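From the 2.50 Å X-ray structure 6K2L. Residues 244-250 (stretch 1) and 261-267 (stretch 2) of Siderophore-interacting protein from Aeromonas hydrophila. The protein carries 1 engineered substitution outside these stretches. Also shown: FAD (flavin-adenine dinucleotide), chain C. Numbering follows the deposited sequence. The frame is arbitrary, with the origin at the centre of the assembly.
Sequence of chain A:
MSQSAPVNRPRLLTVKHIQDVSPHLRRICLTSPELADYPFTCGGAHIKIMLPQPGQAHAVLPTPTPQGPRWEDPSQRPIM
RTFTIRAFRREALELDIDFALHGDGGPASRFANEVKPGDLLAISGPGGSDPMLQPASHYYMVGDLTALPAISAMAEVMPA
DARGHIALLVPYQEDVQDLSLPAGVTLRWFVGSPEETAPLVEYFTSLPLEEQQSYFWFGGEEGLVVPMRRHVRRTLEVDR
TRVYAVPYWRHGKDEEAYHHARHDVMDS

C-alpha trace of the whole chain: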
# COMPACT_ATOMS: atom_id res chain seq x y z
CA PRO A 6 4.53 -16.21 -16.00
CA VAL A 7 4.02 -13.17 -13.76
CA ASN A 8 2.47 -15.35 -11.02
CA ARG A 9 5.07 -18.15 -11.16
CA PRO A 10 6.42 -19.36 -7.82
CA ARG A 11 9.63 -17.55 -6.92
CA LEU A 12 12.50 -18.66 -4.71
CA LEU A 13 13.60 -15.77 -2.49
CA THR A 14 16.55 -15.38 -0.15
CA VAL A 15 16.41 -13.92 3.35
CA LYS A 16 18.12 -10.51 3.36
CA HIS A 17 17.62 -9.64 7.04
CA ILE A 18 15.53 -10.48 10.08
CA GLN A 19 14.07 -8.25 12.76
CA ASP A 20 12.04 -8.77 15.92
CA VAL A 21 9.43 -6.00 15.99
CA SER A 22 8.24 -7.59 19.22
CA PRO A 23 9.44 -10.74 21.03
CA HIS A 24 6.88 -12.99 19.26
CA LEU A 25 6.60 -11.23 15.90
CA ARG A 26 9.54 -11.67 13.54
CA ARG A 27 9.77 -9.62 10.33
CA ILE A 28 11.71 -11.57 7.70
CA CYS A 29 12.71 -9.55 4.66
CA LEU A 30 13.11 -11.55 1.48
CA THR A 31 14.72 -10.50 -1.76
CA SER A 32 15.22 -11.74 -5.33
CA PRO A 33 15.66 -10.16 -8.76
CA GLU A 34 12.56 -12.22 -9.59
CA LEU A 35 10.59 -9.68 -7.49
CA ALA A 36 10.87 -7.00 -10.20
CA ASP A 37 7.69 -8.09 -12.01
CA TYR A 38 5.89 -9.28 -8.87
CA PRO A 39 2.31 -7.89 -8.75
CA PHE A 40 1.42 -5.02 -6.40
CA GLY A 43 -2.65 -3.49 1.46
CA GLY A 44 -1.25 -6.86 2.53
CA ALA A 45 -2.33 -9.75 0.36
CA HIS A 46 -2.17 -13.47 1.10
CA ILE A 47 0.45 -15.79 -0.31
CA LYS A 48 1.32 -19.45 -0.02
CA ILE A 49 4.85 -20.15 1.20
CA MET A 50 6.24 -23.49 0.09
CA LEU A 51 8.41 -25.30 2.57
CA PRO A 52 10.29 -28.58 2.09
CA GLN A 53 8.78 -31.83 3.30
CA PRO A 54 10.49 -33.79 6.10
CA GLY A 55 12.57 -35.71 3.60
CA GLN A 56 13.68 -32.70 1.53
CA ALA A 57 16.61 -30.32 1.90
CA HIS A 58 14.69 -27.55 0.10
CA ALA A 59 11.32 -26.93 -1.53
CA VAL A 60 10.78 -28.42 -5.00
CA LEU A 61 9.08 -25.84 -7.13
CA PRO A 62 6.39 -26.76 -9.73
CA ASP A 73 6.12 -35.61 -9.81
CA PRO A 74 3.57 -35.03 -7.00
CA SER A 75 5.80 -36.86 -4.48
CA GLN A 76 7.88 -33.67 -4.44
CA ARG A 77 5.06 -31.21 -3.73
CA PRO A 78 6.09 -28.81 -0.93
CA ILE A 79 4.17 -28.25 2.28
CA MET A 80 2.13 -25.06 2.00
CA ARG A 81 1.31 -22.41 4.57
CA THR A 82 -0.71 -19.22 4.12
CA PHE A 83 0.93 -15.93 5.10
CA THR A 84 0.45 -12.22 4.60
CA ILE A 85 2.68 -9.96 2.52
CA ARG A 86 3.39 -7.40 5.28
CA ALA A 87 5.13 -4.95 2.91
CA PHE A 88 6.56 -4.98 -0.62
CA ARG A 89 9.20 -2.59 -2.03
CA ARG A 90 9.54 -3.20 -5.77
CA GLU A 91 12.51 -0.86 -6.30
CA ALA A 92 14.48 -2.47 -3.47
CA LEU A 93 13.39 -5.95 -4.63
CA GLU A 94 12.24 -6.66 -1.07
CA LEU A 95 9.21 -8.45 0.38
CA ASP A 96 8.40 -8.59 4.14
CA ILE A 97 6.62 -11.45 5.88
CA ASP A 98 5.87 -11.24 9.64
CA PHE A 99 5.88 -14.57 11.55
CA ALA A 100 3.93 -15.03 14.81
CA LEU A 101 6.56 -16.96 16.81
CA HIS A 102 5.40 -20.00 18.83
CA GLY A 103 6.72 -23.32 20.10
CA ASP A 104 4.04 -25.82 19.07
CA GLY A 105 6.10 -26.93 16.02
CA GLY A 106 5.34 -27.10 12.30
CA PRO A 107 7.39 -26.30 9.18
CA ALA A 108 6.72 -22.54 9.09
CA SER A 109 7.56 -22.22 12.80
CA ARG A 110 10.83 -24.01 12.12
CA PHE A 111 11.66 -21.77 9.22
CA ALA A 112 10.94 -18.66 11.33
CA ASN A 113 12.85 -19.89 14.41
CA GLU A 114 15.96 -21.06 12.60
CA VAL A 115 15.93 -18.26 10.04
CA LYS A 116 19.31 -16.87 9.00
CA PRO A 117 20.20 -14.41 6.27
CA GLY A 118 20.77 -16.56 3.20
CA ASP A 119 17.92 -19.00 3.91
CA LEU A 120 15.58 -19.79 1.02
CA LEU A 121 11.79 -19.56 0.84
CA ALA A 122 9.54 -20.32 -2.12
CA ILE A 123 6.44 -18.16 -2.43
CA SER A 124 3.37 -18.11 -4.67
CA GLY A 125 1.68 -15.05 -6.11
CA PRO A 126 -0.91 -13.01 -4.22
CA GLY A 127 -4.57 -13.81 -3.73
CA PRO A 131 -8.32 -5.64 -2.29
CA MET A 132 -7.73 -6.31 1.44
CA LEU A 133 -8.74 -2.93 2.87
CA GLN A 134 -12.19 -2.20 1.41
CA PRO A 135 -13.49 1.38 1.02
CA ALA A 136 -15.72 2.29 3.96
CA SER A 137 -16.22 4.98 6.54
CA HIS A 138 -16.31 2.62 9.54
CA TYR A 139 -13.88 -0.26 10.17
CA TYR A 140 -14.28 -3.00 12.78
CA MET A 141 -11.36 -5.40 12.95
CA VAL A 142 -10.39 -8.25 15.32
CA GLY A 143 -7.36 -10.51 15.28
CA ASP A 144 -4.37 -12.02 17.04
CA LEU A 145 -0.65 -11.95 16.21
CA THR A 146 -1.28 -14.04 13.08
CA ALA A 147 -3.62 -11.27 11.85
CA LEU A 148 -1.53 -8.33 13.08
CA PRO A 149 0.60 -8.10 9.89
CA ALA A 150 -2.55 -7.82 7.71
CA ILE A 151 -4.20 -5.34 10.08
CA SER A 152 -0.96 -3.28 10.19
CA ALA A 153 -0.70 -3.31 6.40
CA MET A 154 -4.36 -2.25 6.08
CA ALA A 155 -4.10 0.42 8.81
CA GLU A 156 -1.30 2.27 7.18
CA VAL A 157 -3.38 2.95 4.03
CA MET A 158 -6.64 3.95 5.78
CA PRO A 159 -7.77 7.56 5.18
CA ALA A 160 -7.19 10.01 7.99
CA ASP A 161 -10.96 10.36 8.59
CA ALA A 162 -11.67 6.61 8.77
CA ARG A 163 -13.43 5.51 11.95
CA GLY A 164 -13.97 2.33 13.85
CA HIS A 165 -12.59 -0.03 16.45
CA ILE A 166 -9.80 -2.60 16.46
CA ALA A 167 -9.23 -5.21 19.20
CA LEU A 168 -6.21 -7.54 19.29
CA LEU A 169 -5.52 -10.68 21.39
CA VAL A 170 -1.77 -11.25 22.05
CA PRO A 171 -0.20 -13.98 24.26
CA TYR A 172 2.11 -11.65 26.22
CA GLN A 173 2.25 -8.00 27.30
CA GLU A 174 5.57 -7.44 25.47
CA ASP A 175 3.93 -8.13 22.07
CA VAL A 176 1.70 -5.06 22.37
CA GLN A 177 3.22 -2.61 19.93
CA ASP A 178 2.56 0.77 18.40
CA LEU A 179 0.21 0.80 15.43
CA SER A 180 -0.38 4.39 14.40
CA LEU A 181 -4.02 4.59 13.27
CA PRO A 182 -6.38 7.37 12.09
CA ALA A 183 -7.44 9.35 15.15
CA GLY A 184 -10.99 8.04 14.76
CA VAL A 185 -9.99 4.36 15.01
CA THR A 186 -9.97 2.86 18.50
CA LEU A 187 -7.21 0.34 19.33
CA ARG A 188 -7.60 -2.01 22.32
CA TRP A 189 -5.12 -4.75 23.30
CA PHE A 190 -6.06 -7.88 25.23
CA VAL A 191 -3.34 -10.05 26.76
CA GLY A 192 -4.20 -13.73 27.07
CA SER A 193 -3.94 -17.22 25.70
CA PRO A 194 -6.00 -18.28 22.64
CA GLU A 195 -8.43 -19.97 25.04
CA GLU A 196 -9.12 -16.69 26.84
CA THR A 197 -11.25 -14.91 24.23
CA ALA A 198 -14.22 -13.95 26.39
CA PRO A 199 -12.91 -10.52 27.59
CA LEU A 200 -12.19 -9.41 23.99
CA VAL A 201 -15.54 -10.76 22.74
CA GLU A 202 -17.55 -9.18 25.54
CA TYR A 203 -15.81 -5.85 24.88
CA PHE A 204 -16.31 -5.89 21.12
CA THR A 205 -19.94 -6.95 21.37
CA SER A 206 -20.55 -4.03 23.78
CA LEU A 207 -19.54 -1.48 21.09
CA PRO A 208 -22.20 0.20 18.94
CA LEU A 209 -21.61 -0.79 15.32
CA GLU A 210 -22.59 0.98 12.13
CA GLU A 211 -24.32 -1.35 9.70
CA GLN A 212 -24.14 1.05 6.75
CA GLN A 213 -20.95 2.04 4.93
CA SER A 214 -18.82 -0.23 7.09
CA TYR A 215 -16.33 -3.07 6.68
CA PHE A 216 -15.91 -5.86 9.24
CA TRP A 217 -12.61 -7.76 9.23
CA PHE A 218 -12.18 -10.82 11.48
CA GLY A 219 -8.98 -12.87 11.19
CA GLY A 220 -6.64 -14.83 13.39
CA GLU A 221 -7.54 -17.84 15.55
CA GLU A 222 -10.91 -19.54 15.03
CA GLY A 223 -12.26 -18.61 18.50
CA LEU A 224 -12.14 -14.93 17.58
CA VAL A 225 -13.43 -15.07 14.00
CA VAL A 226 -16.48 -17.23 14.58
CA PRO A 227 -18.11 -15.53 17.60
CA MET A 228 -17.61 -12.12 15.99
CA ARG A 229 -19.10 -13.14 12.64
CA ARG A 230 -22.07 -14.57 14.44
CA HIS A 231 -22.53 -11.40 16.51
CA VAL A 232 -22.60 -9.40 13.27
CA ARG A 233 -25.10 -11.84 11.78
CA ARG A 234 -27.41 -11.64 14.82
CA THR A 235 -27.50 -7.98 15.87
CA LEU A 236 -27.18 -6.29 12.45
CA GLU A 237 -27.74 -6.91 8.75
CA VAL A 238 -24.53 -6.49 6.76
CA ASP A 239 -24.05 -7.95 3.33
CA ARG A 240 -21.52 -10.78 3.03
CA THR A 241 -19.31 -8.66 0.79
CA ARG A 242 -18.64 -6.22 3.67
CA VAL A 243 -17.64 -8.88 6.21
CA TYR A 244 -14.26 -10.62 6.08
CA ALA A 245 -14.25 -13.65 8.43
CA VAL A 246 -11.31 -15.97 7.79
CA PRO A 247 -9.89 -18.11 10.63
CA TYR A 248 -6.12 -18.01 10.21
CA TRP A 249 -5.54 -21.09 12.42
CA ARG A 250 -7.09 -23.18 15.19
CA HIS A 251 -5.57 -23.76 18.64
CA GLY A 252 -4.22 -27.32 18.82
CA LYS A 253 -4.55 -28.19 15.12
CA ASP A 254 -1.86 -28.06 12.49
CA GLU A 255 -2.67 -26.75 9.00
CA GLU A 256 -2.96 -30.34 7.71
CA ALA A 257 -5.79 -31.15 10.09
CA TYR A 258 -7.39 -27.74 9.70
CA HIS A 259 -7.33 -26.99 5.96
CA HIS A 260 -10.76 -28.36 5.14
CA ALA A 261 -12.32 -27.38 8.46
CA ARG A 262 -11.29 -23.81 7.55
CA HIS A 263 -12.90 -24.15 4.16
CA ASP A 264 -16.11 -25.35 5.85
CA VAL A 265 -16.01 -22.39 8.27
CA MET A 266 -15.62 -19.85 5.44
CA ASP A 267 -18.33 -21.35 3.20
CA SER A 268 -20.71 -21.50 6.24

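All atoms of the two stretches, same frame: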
# COMPACT_ATOMS: atom_id res chain seq x y z
N TYR A 244 -15.35 -9.67 6.27
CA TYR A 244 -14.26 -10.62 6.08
C TYR A 244 -14.18 -11.44 7.37
O TYR A 244 -14.04 -10.87 8.47
CB TYR A 244 -12.97 -9.87 5.75
CG TYR A 244 -11.70 -10.67 5.67
CD1 TYR A 244 -11.04 -11.10 6.83
CD2 TYR A 244 -11.13 -10.95 4.43
CE1 TYR A 244 -9.84 -11.81 6.75
CE2 TYR A 244 -9.94 -11.67 4.34
CZ TYR A 244 -9.31 -12.10 5.50
OH TYR A 244 -8.12 -12.80 5.40
N ALA A 245 -14.32 -12.75 7.26
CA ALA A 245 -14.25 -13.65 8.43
C ALA A 245 -13.50 -14.90 7.99
O ALA A 245 -14.09 -15.84 7.44
CB ALA A 245 -15.62 -13.99 8.99
N VAL A 246 -12.19 -14.90 8.22
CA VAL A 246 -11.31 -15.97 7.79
C VAL A 246 -10.53 -16.42 9.02
O VAL A 246 -9.75 -15.64 9.57
CB VAL A 246 -10.33 -15.50 6.69
CG1 VAL A 246 -9.36 -16.58 6.38
CG2 VAL A 246 -11.08 -15.07 5.46
N PRO A 247 -10.71 -17.65 9.50
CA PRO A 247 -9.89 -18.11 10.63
C PRO A 247 -8.50 -18.47 10.12
O PRO A 247 -8.35 -19.25 9.19
CB PRO A 247 -10.65 -19.34 11.16
CG PRO A 247 -11.95 -19.42 10.32
CD PRO A 247 -11.69 -18.67 9.06
N TYR A 248 -7.48 -17.82 10.70
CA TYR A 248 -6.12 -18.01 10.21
C TYR A 248 -5.54 -19.33 10.70
O TYR A 248 -4.68 -19.90 10.02
CB TYR A 248 -5.24 -16.84 10.64
CG TYR A 248 -5.37 -15.60 9.75
CD1 TYR A 248 -6.44 -15.45 8.89
CD2 TYR A 248 -4.42 -14.59 9.78
CE1 TYR A 248 -6.55 -14.34 8.09
CE2 TYR A 248 -4.52 -13.48 8.98
CZ TYR A 248 -5.58 -13.36 8.14
OH TYR A 248 -5.70 -12.25 7.31
N TRP A 249 -5.98 -19.82 11.85
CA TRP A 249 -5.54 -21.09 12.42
C TRP A 249 -6.50 -21.49 13.54
O TRP A 249 -7.45 -20.77 13.86
CB TRP A 249 -4.12 -21.02 12.95
CG TRP A 249 -3.93 -20.08 14.12
CD1 TRP A 249 -4.05 -18.71 14.09
CD2 TRP A 249 -3.60 -20.42 15.47
NE1 TRP A 249 -3.79 -18.19 15.34
CE2 TRP A 249 -3.51 -19.21 16.20
CE3 TRP A 249 -3.35 -21.63 16.13
CZ2 TRP A 249 -3.20 -19.18 17.56
CZ3 TRP A 249 -3.04 -21.60 17.49
CH2 TRP A 249 -2.97 -20.38 18.19
N ARG A 250 -6.23 -22.64 14.14
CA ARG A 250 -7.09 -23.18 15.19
C ARG A 250 -6.20 -23.78 16.26
O ARG A 250 -5.39 -24.67 15.96
CB ARG A 250 -8.06 -24.21 14.64
CG ARG A 250 -9.04 -24.69 15.68
CD ARG A 250 -10.22 -25.37 15.03
NE ARG A 250 -11.19 -25.89 16.00
CZ ARG A 250 -12.23 -26.66 15.68
NH1 ARG A 250 -12.43 -27.02 14.42
NH2 ARG A 250 -13.06 -27.08 16.63
N ALA A 261 -11.50 -28.06 7.48
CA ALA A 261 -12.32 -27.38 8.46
C ALA A 261 -12.40 -25.88 8.17
O ALA A 261 -13.48 -25.29 8.26
CB ALA A 261 -11.79 -27.62 9.88
N ARG A 262 -11.28 -25.25 7.80
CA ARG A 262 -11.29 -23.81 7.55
C ARG A 262 -12.14 -23.49 6.34
O ARG A 262 -12.89 -22.50 6.34
CB ARG A 262 -9.87 -23.26 7.36
CG ARG A 262 -9.76 -21.73 7.49
CD ARG A 262 -8.60 -21.16 6.68
NE ARG A 262 -7.33 -21.11 7.43
CZ ARG A 262 -6.34 -22.00 7.30
NH1 ARG A 262 -6.49 -23.03 6.46
NH2 ARG A 262 -5.21 -21.88 8.02
N HIS A 263 -12.00 -24.29 5.29
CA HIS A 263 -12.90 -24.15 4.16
C HIS A 263 -14.37 -24.24 4.60
O HIS A 263 -15.20 -23.43 4.19
CB HIS A 263 -12.56 -25.19 3.09
CG HIS A 263 -11.40 -24.79 2.22
ND1 HIS A 263 -11.38 -23.62 1.49
CD2 HIS A 263 -10.22 -25.42 1.96
CE1 HIS A 263 -10.24 -23.53 0.83
NE2 HIS A 263 -9.52 -24.61 1.09
N ASP A 264 -14.71 -25.20 5.47
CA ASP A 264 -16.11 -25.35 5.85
C ASP A 264 -16.58 -24.23 6.78
O ASP A 264 -17.78 -23.96 6.84
CB ASP A 264 -16.37 -26.73 6.47
CG ASP A 264 -16.96 -27.73 5.44
OD1 ASP A 264 -18.12 -27.56 5.01
OD2 ASP A 264 -16.23 -28.69 5.07
N VAL A 265 -15.66 -23.58 7.50
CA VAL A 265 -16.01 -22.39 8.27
C VAL A 265 -16.32 -21.23 7.32
O VAL A 265 -17.34 -20.55 7.47
CB VAL A 265 -14.89 -22.01 9.25
CG1 VAL A 265 -15.15 -20.61 9.82
CG2 VAL A 265 -14.75 -23.04 10.38
N MET A 266 -15.44 -20.99 6.34
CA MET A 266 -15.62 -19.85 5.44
C MET A 266 -16.83 -20.01 4.52
O MET A 266 -17.51 -19.01 4.25
CB MET A 266 -14.35 -19.62 4.60
CG MET A 266 -13.15 -19.04 5.38
SD MET A 266 -11.56 -19.49 4.61
CE MET A 266 -11.62 -18.63 3.05
N ASP A 267 -17.14 -21.22 4.04
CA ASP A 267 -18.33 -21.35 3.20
C ASP A 267 -19.61 -21.51 4.02
O ASP A 267 -20.67 -21.75 3.42
CB ASP A 267 -18.18 -22.52 2.18
CG ASP A 267 -18.07 -23.90 2.81
OD1 ASP A 267 -17.29 -24.71 2.24
OD2 ASP A 267 -18.78 -24.21 3.80
PA FAD C . 1.38 -25.69 12.04
O1A FAD C . 2.29 -26.77 11.52
O2A FAD C . 0.22 -25.30 11.11
O5B FAD C . 0.65 -26.05 13.44
C5B FAD C . 1.37 -26.59 14.56
C4B FAD C . 0.67 -26.34 15.87
O4B FAD C . 0.91 -24.99 16.32
C3B FAD C . -0.85 -26.51 15.90
O3B FAD C . -1.26 -27.04 17.16
C2B FAD C . -1.36 -25.08 15.68
O2B FAD C . -2.64 -24.80 16.24
C1B FAD C . -0.30 -24.26 16.42
N9A FAD C . -0.06 -22.97 15.83
C8A FAD C . 0.02 -22.69 14.48
N7A FAD C . 0.28 -21.43 14.22
C5A FAD C . 0.40 -20.85 15.48
C6A FAD C . 0.68 -19.54 15.89
N6A FAD C . 0.93 -18.54 15.04
N1A FAD C . 0.72 -19.29 17.23
C2A FAD C . 0.48 -20.30 18.07
N3A FAD C . 0.21 -21.58 17.79
C4A FAD C . 0.20 -21.79 16.47
N1 FAD C . 0.41 -16.50 10.38
C2 FAD C . 1.47 -15.67 10.62
O2 FAD C . 2.28 -15.90 11.52
N3 FAD C . 1.64 -14.52 9.86
C4 FAD C . 0.83 -14.10 8.83
O4 FAD C . 1.10 -13.07 8.22
C4X FAD C . -0.28 -15.00 8.57
N5 FAD C . -1.12 -14.68 7.59
C5X FAD C . -2.18 -15.52 7.35
C6 FAD C . -3.07 -15.19 6.34
C7 FAD C . -4.18 -15.99 6.07
C7M FAD C . -5.11 -15.60 4.94
C8 FAD C . -4.37 -17.17 6.80
C8M FAD C . -5.53 -18.09 6.51
C9 FAD C . -3.47 -17.51 7.80
C9A FAD C . -2.38 -16.70 8.09
N10 FAD C . -1.48 -17.00 9.12
C10 FAD C . -0.42 -16.16 9.40
C1' FAD C . -1.67 -18.21 9.95
C2' FAD C . -0.65 -19.32 9.70
O2' FAD C . -0.85 -19.96 8.44
C3' FAD C . -0.77 -20.35 10.83
O3' FAD C . -0.23 -19.78 12.01
C4' FAD C . -0.08 -21.68 10.55
O4' FAD C . -0.71 -22.70 11.33
C5' FAD C . 1.41 -21.61 10.84
O5' FAD C . 2.04 -22.83 10.40
P FAD C . 3.11 -23.56 11.29
O1P FAD C . 3.82 -24.56 10.36
O2P FAD C . 3.99 -22.63 11.99
O3P FAD C . 2.22 -24.38 12.34

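Tyr 244 and Ala 245 of stretch 1 belong to a β-strand that begins earlier in the chain, while residues 261-266 of stretch 2 form the last part of a helix, held by backbone hydrogen bonds such as Val 265 N to Ala 261 O (2.9 Å). The two backbones come closest where the CA atoms of Val 246 and Met 266 lie 6.3 Å apart and those of Pro 247 and Arg 262 6.6 Å. The contact is small, burying 312 Å² in total.

Its polar part rests on Arg 262. The CA-to-CB bond points sideways, but the long side chain, with chi3 at -89°, brings its guanidinium to the backbone of stretch 1. There Arg 262 NE donates to Pro 247 O (2.8 Å) and Arg 262 NH2 to Tyr 248 O (2.9 Å, nearly linear), both acceptors lying at the guanidinium edge. Two successive carbonyls are thus satisfied by one buried cation, which also approaches the flavin, with Arg 262 NE 3.6 Å from FAD C8M.

Beside this, the compact ring of Pro 247 packs against the helix: its CG lies 3.5 Å from Val 265 CG1, and its CD 4.0 Å from Met 266 CG. The flexible, unbranched Met 266 extends the apolar patch, its SD 4.1 Å from Val 246 CG1. The CA-to-CB bonds of Tyr 248 and Trp 249 point away from the helix, each residue presenting a ring face to FAD.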